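Local coordinates for Fe2OG dioxygenase domain-containing protein (Pseudomonas putida, PDB 4J25) that probably hydroxylates prolyl residues of a protein substrate as a 2-oxoglutarate- and iron-dependent prolyl-4-hydroxylase, holding its metal in a double-stranded beta-helix, at residues A[32-40]-A[115-123]; A[39-50]-A[193-203]. All blocks are in the same frame, centred on the assembly; numbering follows the deposited sequence.

Overall arrangement
From the N terminus, helix 32-42 turns through G43 into edge strand 44-47, and the two contacts belong to these consecutive elements. Interaction 1 closes the first loop, 74 residues long, by laying helix 32-42 against the end of helix 103-123. Interaction 2 closes a longer one of 142 residues, pairing 44-47 with strand 195-199 of the larger jellyroll sheet. The loops cross rather than nest, since 115-123 falls between the two halves of interaction 2. L39 and A40 are common to both, and the D38 carboxylate is hydrogen-bonded to the S45 hydroxyl. Together they tie two helices and an added edge strand to the double-stranded beta-helix that carries the metal.

Interaction 1 of 2, residues A[32-40]-A[115-123]; sequences LAAVVDDLA and LRLAINQGL
Helices 32-40 and 115-123 pack with segment axes 9.4 Å apart and run in the same general direction, crossing at -47°, with V36 and I119 closest in the backbone register. The pair illustrates knobs-into-holes packing on the outside of a double-stranded beta-helix, where helices cover one face of the larger sheet. V36 is the knob, set among A118, I119, G122 and L123. Its two methyls divide the work: CG1, held anti to the backbone N (chi1 180°), reaches G122 CA at 4.1 Å and the branch point of L123, while CG2 meets the A118 methyl at 3.9 Å and lies beside the A118 carbonyl. G122 is important to this fit, because a CB there would run into V36 CG1.

On the side nearer the sheet, V35 and L115 cross at about a right angle, with V35 CG1 3.9 Å from L115 CD1. L39 and I119 repeat that crossing one turn further on, their CD1 methyls also 3.9 Å apart. V35 and L39 both continue onto V197 of strand 195-199, and L115 onto F221 of strand 214-222, which joins the helix pair to the sheet. L32 CD1 closes one end over the backbone of L115. At the other, L123 forks over helix 32-40: CD1 lies 4.0 Å from L39 CB, and CD2 touches A40 CB at 3.6 Å.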
loop_
_atom_site.group_PDB
_atom_site.type_symbol
_atom_site.label_atom_id
_atom_site.label_comp_id
_atom_site.label_asym_id
_atom_site.label_seq_id
_atom_site.Cartn_x
_atom_site.Cartn_y
_atom_site.Cartn_z
ATOM N N LEU A 32 -5.694 -5.981 -12.810
ATOM C CA LEU A 32 -4.477 -6.175 -12.029
ATOM C C LEU A 32 -3.273 -6.473 -12.928
ATOM O O LEU A 32 -2.120 -6.303 -12.518
ATOM C CB LEU A 32 -4.677 -7.299 -11.017
ATOM C CG LEU A 32 -5.860 -7.110 -10.068
ATOM C CD1 LEU A 32 -5.960 -8.286 -9.136
ATOM C CD2 LEU A 32 -5.737 -5.821 -9.274
ATOM N N ALA A 33 -3.542 -6.904 -14.154
ATOM C CA ALA A 33 -2.475 -7.207 -15.107
ATOM C C ALA A 33 -1.533 -6.023 -15.299
ATOM O O ALA A 33 -0.342 -6.211 -15.515
ATOM C CB ALA A 33 -3.060 -7.627 -16.431
ATOM N N ALA A 34 -2.071 -4.806 -15.227
ATOM C CA ALA A 34 -1.267 -3.594 -15.389
ATOM C C ALA A 34 -0.317 -3.365 -14.207
ATOM O O ALA A 34 0.821 -2.935 -14.393
ATOM C CB ALA A 34 -2.176 -2.396 -15.574
ATOM N N VAL A 35 -0.794 -3.636 -12.990
ATOM C CA VAL A 35 0.044 -3.559 -11.796
ATOM C C VAL A 35 1.216 -4.558 -11.917
ATOM O O VAL A 35 2.362 -4.222 -11.637
ATOM C CB VAL A 35 -0.768 -3.851 -10.505
ATOM C CG1 VAL A 35 0.118 -3.769 -9.271
ATOM C CG2 VAL A 35 -1.926 -2.873 -10.376
ATOM N N VAL A 36 0.918 -5.778 -12.347
ATOM C CA VAL A 36 1.943 -6.803 -12.469
ATOM C C VAL A 36 2.966 -6.455 -13.563
ATOM O O VAL A 36 4.169 -6.584 -13.346
ATOM C CB VAL A 36 1.346 -8.190 -12.747
ATOM C CG1 VAL A 36 2.467 -9.227 -12.869
ATOM C CG2 VAL A 36 0.398 -8.596 -11.632
ATOM N N ASP A 37 2.499 -6.012 -14.731
ATOM C CA ASP A 37 3.425 -5.594 -15.792
ATOM C C ASP A 37 4.330 -4.456 -15.298
ATOM O O ASP A 37 5.549 -4.501 -15.498
ATOM C CB ASP A 37 2.657 -5.194 -17.050
ATOM C CG ASP A 37 3.540 -4.570 -18.109
ATOM O OD1 ASP A 37 4.776 -4.727 -18.045
ATOM O OD2 ASP A 37 2.995 -3.919 -19.026
ATOM N N ASP A 38 3.750 -3.460 -14.617
ATOM C CA ASP A 38 4.533 -2.353 -14.055
ATOM C C ASP A 38 5.591 -2.847 -13.060
ATOM O O ASP A 38 6.727 -2.387 -13.082
ATOM C CB ASP A 38 3.649 -1.329 -13.337
ATOM C CG ASP A 38 2.745 -0.535 -14.284
ATOM O OD1 ASP A 38 3.014 -0.508 -15.508
ATOM O OD2 ASP A 38 1.771 0.087 -13.784
ATOM N N LEU A 39 5.217 -3.749 -12.157
ATOM C CA LEU A 39 6.186 -4.291 -11.206
ATOM C C LEU A 39 7.351 -4.965 -11.926
ATOM O O LEU A 39 8.498 -4.815 -11.523
ATOM C CB LEU A 39 5.544 -5.296 -10.256
ATOM C CG LEU A 39 4.674 -4.713 -9.152
ATOM C CD1 LEU A 39 4.034 -5.857 -8.420
ATOM C CD2 LEU A 39 5.512 -3.852 -8.212
ATOM N N ALA A 40 7.049 -5.695 -12.991
ATOM C CA ALA A 40 8.074 -6.421 -13.752
ATOM C C ALA A 40 9.001 -5.470 -14.504
ATOM O O ALA A 40 10.211 -5.685 -14.571
ATOM C CB ALA A 40 7.424 -7.374 -14.733
ATOM N N LEU A 115 -4.636 -9.600 -6.167
ATOM C CA LEU A 115 -3.337 -9.063 -6.550
ATOM C C LEU A 115 -2.182 -10.030 -6.208
ATOM O O LEU A 115 -1.279 -10.190 -7.005
ATOM C CB LEU A 115 -3.115 -7.689 -5.896
ATOM C CG LEU A 115 -1.797 -6.985 -6.238
ATOM C CD1 LEU A 115 -1.604 -6.902 -7.738
ATOM C CD2 LEU A 115 -1.756 -5.598 -5.616
ATOM N N ARG A 116 -2.226 -10.664 -5.041
ATOM C CA ARG A 116 -1.276 -11.723 -4.683
ATOM C C ARG A 116 -1.173 -12.833 -5.728
ATOM O O ARG A 116 -0.064 -13.192 -6.169
ATOM C CB ARG A 116 -1.623 -12.345 -3.330
ATOM C CG ARG A 116 -0.519 -13.293 -2.817
ATOM C CD ARG A 116 -0.793 -13.765 -1.404
ATOM N NE ARG A 116 -2.064 -14.471 -1.327
ATOM C CZ ARG A 116 -2.251 -15.745 -1.662
ATOM N NH1 ARG A 116 -1.248 -16.493 -2.095
ATOM N NH2 ARG A 116 -3.467 -16.277 -1.563
ATOM N N LEU A 117 -2.320 -13.358 -6.137
ATOM C CA LEU A 117 -2.359 -14.454 -7.104
ATOM C C LEU A 117 -1.890 -13.976 -8.469
ATOM O O LEU A 117 -1.268 -14.729 -9.210
ATOM C CB LEU A 117 -3.764 -15.052 -7.221
ATOM C CG LEU A 117 -4.387 -15.681 -5.962
ATOM C CD1 LEU A 117 -5.818 -16.198 -6.251
ATOM C CD2 LEU A 117 -3.536 -16.807 -5.408
ATOM N N ALA A 118 -2.169 -12.715 -8.792
ATOM C CA ALA A 118 -1.759 -12.172 -10.075
ATOM C C ALA A 118 -0.241 -11.990 -10.090
ATOM O O ALA A 118 0.418 -12.288 -11.080
ATOM C CB ALA A 118 -2.495 -10.844 -10.355
ATOM N N ILE A 119 0.314 -11.516 -8.984
ATOM C CA ILE A 119 1.756 -11.351 -8.850
ATOM C C ILE A 119 2.469 -12.700 -8.943
ATOM O O ILE A 119 3.471 -12.839 -9.659
ATOM C CB ILE A 119 2.122 -10.641 -7.558
ATOM C CG1 ILE A 119 1.675 -9.180 -7.634
ATOM C CG2 ILE A 119 3.631 -10.727 -7.342
ATOM C CD1 ILE A 119 1.860 -8.406 -6.370
ATOM N N ASN A 120 1.932 -13.713 -8.270
ATOM C CA ASN A 120 2.549 -15.029 -8.307
ATOM C C ASN A 120 2.545 -15.553 -9.699
ATOM O O ASN A 120 3.506 -16.166 -10.134
ATOM C CB ASN A 120 1.833 -16.039 -7.404
ATOM C CG ASN A 120 2.186 -15.863 -5.960
ATOM O OD1 ASN A 120 3.129 -15.141 -5.622
ATOM N ND2 ASN A 120 1.427 -16.512 -5.085
ATOM N N GLN A 121 1.438 -15.332 -10.390
ATOM C CA GLN A 121 1.274 -15.847 -11.722
ATOM C C GLN A 121 2.302 -15.218 -12.687
ATOM O O GLN A 121 2.960 -15.930 -13.455
ATOM C CB GLN A 121 -0.155 -15.586 -12.165
ATOM C CG GLN A 121 -0.557 -16.181 -13.463
ATOM C CD GLN A 121 -2.061 -16.037 -13.688
ATOM O OE1 GLN A 121 -2.849 -16.010 -12.734
ATOM N NE2 GLN A 121 -2.464 -15.935 -14.947
ATOM N N GLY A 122 2.460 -13.895 -12.614
ATOM C CA GLY A 122 3.281 -13.172 -13.566
ATOM C C GLY A 122 4.759 -13.112 -13.226
ATOM O O GLY A 122 5.589 -13.082 -14.141
ATOM N N LEU A 123 5.084 -13.085 -11.932
ATOM C CA LEU A 123 6.451 -12.900 -11.442
ATOM C C LEU A 123 6.995 -14.064 -10.599
ATOM O O LEU A 123 8.145 -14.006 -10.162
ATOM C CB LEU A 123 6.537 -11.657 -10.574
ATOM C CG LEU A 123 5.972 -10.353 -11.150
ATOM C CD1 LEU A 123 6.197 -9.257 -10.159
ATOM C CD2 LEU A 123 6.612 -10.024 -12.464
#

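Interaction 2 of 2, residues A[39-50]-A[193-203]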
loop_
_atom_site.group_PDB
_atom_site.type_symbol
_atom_site.label_atom_id
_atom_site.label_comp_id
_atom_site.label_asym_id
_atom_site.label_seq_id
_atom_site.Cartn_x
_atom_site.Cartn_y
_atom_site.Cartn_z
ATOM N N LEU A 39 5.217 -3.749 -12.157
ATOM C CA LEU A 39 6.186 -4.291 -11.206
ATOM C C LEU A 39 7.351 -4.965 -11.926
ATOM O O LEU A 39 8.498 -4.815 -11.523
ATOM C CB LEU A 39 5.544 -5.296 -10.256
ATOM C CG LEU A 39 4.674 -4.713 -9.152
ATOM C CD1 LEU A 39 4.034 -5.857 -8.420
ATOM C CD2 LEU A 39 5.512 -3.852 -8.212
ATOM N N ALA A 40 7.049 -5.695 -12.991
ATOM C CA ALA A 40 8.074 -6.421 -13.752
ATOM C C ALA A 40 9.001 -5.470 -14.504
ATOM O O ALA A 40 10.211 -5.685 -14.571
ATOM C CB ALA A 40 7.424 -7.374 -14.733
ATOM N N THR A 41 8.430 -4.415 -15.068
ATOM C CA THR A 41 9.179 -3.535 -15.953
ATOM C C THR A 41 9.905 -2.405 -15.205
ATOM O O THR A 41 11.025 -2.027 -15.579
ATOM C CB THR A 41 8.254 -2.943 -17.008
ATOM O OG1 THR A 41 7.245 -2.165 -16.364
ATOM C CG2 THR A 41 7.568 -4.043 -17.797
ATOM N N HIS A 42 9.285 -1.885 -14.148
ATOM C CA HIS A 42 9.803 -0.712 -13.432
ATOM C C HIS A 42 10.057 -0.942 -11.952
ATOM O O HIS A 42 10.669 -0.100 -11.300
ATOM C CB HIS A 42 8.837 0.479 -13.530
ATOM C CG HIS A 42 8.512 0.900 -14.927
ATOM N ND1 HIS A 42 7.231 0.848 -15.436
ATOM C CD2 HIS A 42 9.283 1.417 -15.909
ATOM C CE1 HIS A 42 7.234 1.282 -16.682
ATOM N NE2 HIS A 42 8.468 1.632 -16.993
ATOM N N GLY A 43 9.570 -2.045 -11.396
ATOM C CA GLY A 43 9.729 -2.281 -9.970
ATOM C C GLY A 43 8.664 -1.617 -9.105
ATOM O O GLY A 43 8.686 -1.744 -7.884
ATOM N N TRP A 44 7.748 -0.883 -9.729
ATOM C CA TRP A 44 6.701 -0.187 -8.977
ATOM C C TRP A 44 5.504 0.122 -9.852
ATOM O O TRP A 44 5.600 0.100 -11.073
ATOM C CB TRP A 44 7.238 1.109 -8.355
ATOM C CG TRP A 44 7.573 2.173 -9.347
ATOM C CD1 TRP A 44 8.684 2.228 -10.161
ATOM C CD2 TRP A 44 6.801 3.344 -9.648
ATOM N NE1 TRP A 44 8.640 3.355 -10.938
ATOM C CE2 TRP A 44 7.504 4.061 -10.642
ATOM C CE3 TRP A 44 5.589 3.855 -9.174
ATOM C CZ2 TRP A 44 7.034 5.262 -11.172
ATOM C CZ3 TRP A 44 5.124 5.068 -9.691
ATOM C CH2 TRP A 44 5.843 5.753 -10.681
ATOM N N SER A 45 4.371 0.424 -9.215
ATOM C CA SER A 45 3.159 0.733 -9.942
ATOM C C SER A 45 2.316 1.684 -9.095
ATOM O O SER A 45 2.352 1.638 -7.864
ATOM C CB SER A 45 2.377 -0.538 -10.237
ATOM O OG SER A 45 1.309 -0.298 -11.132
ATOM N N GLN A 46 1.599 2.564 -9.768
ATOM C CA GLN A 46 0.662 3.469 -9.108
ATOM C C GLN A 46 -0.675 3.449 -9.841
ATOM O O GLN A 46 -0.718 3.548 -11.064
ATOM C CB GLN A 46 1.241 4.875 -9.066
ATOM C CG GLN A 46 0.293 5.932 -8.442
ATOM C CD GLN A 46 0.894 7.330 -8.416
ATOM O OE1 GLN A 46 0.182 8.315 -8.291
ATOM N NE2 GLN A 46 2.207 7.421 -8.512
ATOM N N GLN A 47 -1.769 3.313 -9.089
ATOM C CA GLN A 47 -3.099 3.207 -9.673
ATOM C C GLN A 47 -4.035 4.172 -8.988
ATOM O O GLN A 47 -4.239 4.074 -7.784
ATOM C CB GLN A 47 -3.662 1.802 -9.483
ATOM C CG GLN A 47 -2.793 0.723 -10.066
ATOM C CD GLN A 47 -2.739 0.809 -11.562
ATOM O OE1 GLN A 47 -3.729 1.156 -12.207
ATOM N NE2 GLN A 47 -1.580 0.525 -12.127
ATOM N N ALA A 48 -4.615 5.094 -9.746
ATOM C CA ALA A 48 -5.600 6.009 -9.183
ATOM C C ALA A 48 -6.941 5.289 -9.125
ATOM O O ALA A 48 -7.204 4.391 -9.924
ATOM C CB ALA A 48 -5.707 7.281 -10.035
ATOM N N HIS A 49 -7.791 5.688 -8.182
ATOM C CA HIS A 49 -9.124 5.110 -8.064
ATOM C C HIS A 49 -9.095 3.579 -8.069
ATOM O O HIS A 49 -9.848 2.929 -8.800
ATOM C CB HIS A 49 -9.997 5.642 -9.193
ATOM C CG HIS A 49 -10.017 7.136 -9.264
ATOM N ND1 HIS A 49 -10.351 7.925 -8.182
ATOM C CD2 HIS A 49 -9.721 7.988 -10.273
ATOM C CE1 HIS A 49 -10.282 9.198 -8.529
ATOM N NE2 HIS A 49 -9.901 9.264 -9.792
ATOM N N PHE A 50 -8.229 3.012 -7.234
ATOM C CA PHE A 50 -8.089 1.563 -7.148
ATOM C C PHE A 50 -9.375 0.903 -6.636
ATOM O O PHE A 50 -9.692 -0.231 -6.991
ATOM C CB PHE A 50 -6.893 1.185 -6.262
ATOM C CG PHE A 50 -6.617 -0.284 -6.249
ATOM C CD1 PHE A 50 -6.131 -0.909 -7.377
ATOM C CD2 PHE A 50 -6.897 -1.046 -5.118
ATOM C CE1 PHE A 50 -5.902 -2.287 -7.386
ATOM C CE2 PHE A 50 -6.671 -2.408 -5.115
ATOM C CZ PHE A 50 -6.165 -3.032 -6.260
ATOM N N GLY A 193 -7.974 6.803 -2.668
ATOM C CA GLY A 193 -8.160 5.830 -3.731
ATOM C C GLY A 193 -6.875 5.441 -4.436
ATOM O O GLY A 193 -6.863 4.523 -5.265
ATOM N N CYS A 194 -5.790 6.146 -4.131
ATOM C CA CYS A 194 -4.528 5.906 -4.817
ATOM C C CYS A 194 -3.782 4.738 -4.192
ATOM O O CYS A 194 -3.468 4.756 -2.993
ATOM C CB CYS A 194 -3.633 7.145 -4.782
ATOM S SG CYS A 194 -2.085 6.889 -5.692
ATOM N N LEU A 195 -3.484 3.737 -5.016
ATOM C CA LEU A 195 -2.683 2.594 -4.579
ATOM C C LEU A 195 -1.272 2.667 -5.175
ATOM O O LEU A 195 -1.105 2.905 -6.370
ATOM C CB LEU A 195 -3.357 1.277 -4.988
ATOM C CG LEU A 195 -2.630 -0.016 -4.558
ATOM C CD1 LEU A 195 -2.843 -0.280 -3.095
ATOM C CD2 LEU A 195 -3.095 -1.218 -5.381
ATOM N N VAL A 196 -0.260 2.489 -4.332
ATOM C CA VAL A 196 1.124 2.416 -4.785
ATOM C C VAL A 196 1.655 1.047 -4.393
ATOM O O VAL A 196 1.518 0.643 -3.253
ATOM C CB VAL A 196 1.999 3.495 -4.135
ATOM C CG1 VAL A 196 3.478 3.377 -4.621
ATOM C CG2 VAL A 196 1.467 4.850 -4.463
ATOM N N VAL A 197 2.246 0.340 -5.350
ATOM C CA VAL A 197 2.834 -0.977 -5.105
ATOM C C VAL A 197 4.291 -0.937 -5.558
ATOM O O VAL A 197 4.608 -0.389 -6.614
ATOM C CB VAL A 197 2.086 -2.065 -5.902
ATOM C CG1 VAL A 197 2.539 -3.450 -5.515
ATOM C CG2 VAL A 197 0.570 -1.955 -5.674
ATOM N N PHE A 198 5.192 -1.505 -4.771
ATOM C CA PHE A 198 6.593 -1.584 -5.202
ATOM C C PHE A 198 7.349 -2.779 -4.619
ATOM O O PHE A 198 6.919 -3.421 -3.632
ATOM C CB PHE A 198 7.346 -0.278 -4.907
ATOM C CG PHE A 198 7.312 0.154 -3.459
ATOM C CD1 PHE A 198 6.316 1.008 -3.004
ATOM C CD2 PHE A 198 8.284 -0.276 -2.565
ATOM C CE1 PHE A 198 6.274 1.414 -1.695
ATOM C CE2 PHE A 198 8.249 0.126 -1.256
ATOM C CZ PHE A 198 7.239 0.970 -0.811
ATOM N N LEU A 199 8.471 -3.097 -5.255
ATOM C CA LEU A 199 9.347 -4.132 -4.753
ATOM C C LEU A 199 10.061 -3.667 -3.478
ATOM O O LEU A 199 10.823 -2.703 -3.499
ATOM C CB LEU A 199 10.347 -4.546 -5.845
ATOM C CG LEU A 199 9.683 -5.152 -7.084
ATOM C CD1 LEU A 199 10.705 -5.455 -8.190
ATOM C CD2 LEU A 199 8.889 -6.408 -6.747
ATOM N N SER A 200 9.833 -4.383 -2.381
ATOM C CA SER A 200 10.278 -3.945 -1.060
ATOM C C SER A 200 11.794 -3.867 -0.903
ATOM O O SER A 200 12.296 -3.016 -0.182
ATOM C CB SER A 200 9.737 -4.877 0.029
ATOM O OG SER A 200 8.339 -5.077 -0.111
ATOM N N GLY A 201 12.519 -4.770 -1.552
ATOM C CA GLY A 201 13.963 -4.802 -1.421
ATOM C C GLY A 201 14.664 -3.801 -2.317
ATOM O O GLY A 201 15.884 -3.650 -2.238
ATOM N N GLU A 202 13.903 -3.109 -3.161
ATOM C CA GLU A 202 14.497 -2.303 -4.229
ATOM C C GLU A 202 14.264 -0.798 -4.168
ATOM O O GLU A 202 15.113 -0.023 -4.620
ATOM C CB GLU A 202 14.008 -2.792 -5.585
ATOM C CG GLU A 202 14.189 -1.750 -6.682
ATOM C CD GLU A 202 13.835 -2.279 -8.059
ATOM O OE1 GLU A 202 13.653 -1.449 -8.985
ATOM O OE2 GLU A 202 13.752 -3.526 -8.214
ATOM N N VAL A 203 13.109 -0.362 -3.666
ATOM C CA VAL A 203 12.782 1.058 -3.756
ATOM C C VAL A 203 12.860 1.772 -2.417
ATOM O O VAL A 203 11.950 1.654 -1.590
ATOM C CB VAL A 203 11.390 1.271 -4.331
ATOM C CG1 VAL A 203 11.084 2.770 -4.428
ATOM C CG2 VAL A 203 11.292 0.626 -5.680
#
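S45 pairs with V197 and Q47 with L195 across antiparallel strands 44-47 and 195-199, two backbone hydrogen bonds to each pair; S45 N to V197 O is 2.7 Å. L199 N to G43 O extends the ladder at one end. Beyond Q47 the regular register is lost: H49 turns through positive phi, and F50 N, rather than H49 N, donates to G193 O (2.8 Å, 167°). CA-H...O contacts run between the ladder bonds, among them W44 CA to V197 O at 3.2 Å.

This adds an edge strand to the larger sheet of the jellyroll, whose strand 195-199 also pairs with 156-163. W44 and F198 form a non-hydrogen-bonded pair, their CB atoms 3.7 Å apart. F198 CG lies between its backbone N and carbonyl carbon (chi1 56°), which swings the ring edge-to-face with H205, a metal ligand.

Apolar contacts lie on the face turned to the helices. L39 CD2 rests 4.0 Å from V197 CG1. L195 CD2 makes a CH-pi contact over the centre of the F50 ring, 3.4 Å from its centroid; an alanine in place of F50 would probably leave that methyl without the ring face it packs on.

On the same face, Q47 NE2 donates to S45 OG (3.2 Å), which is also hydrogen-bonded to D38 OD2.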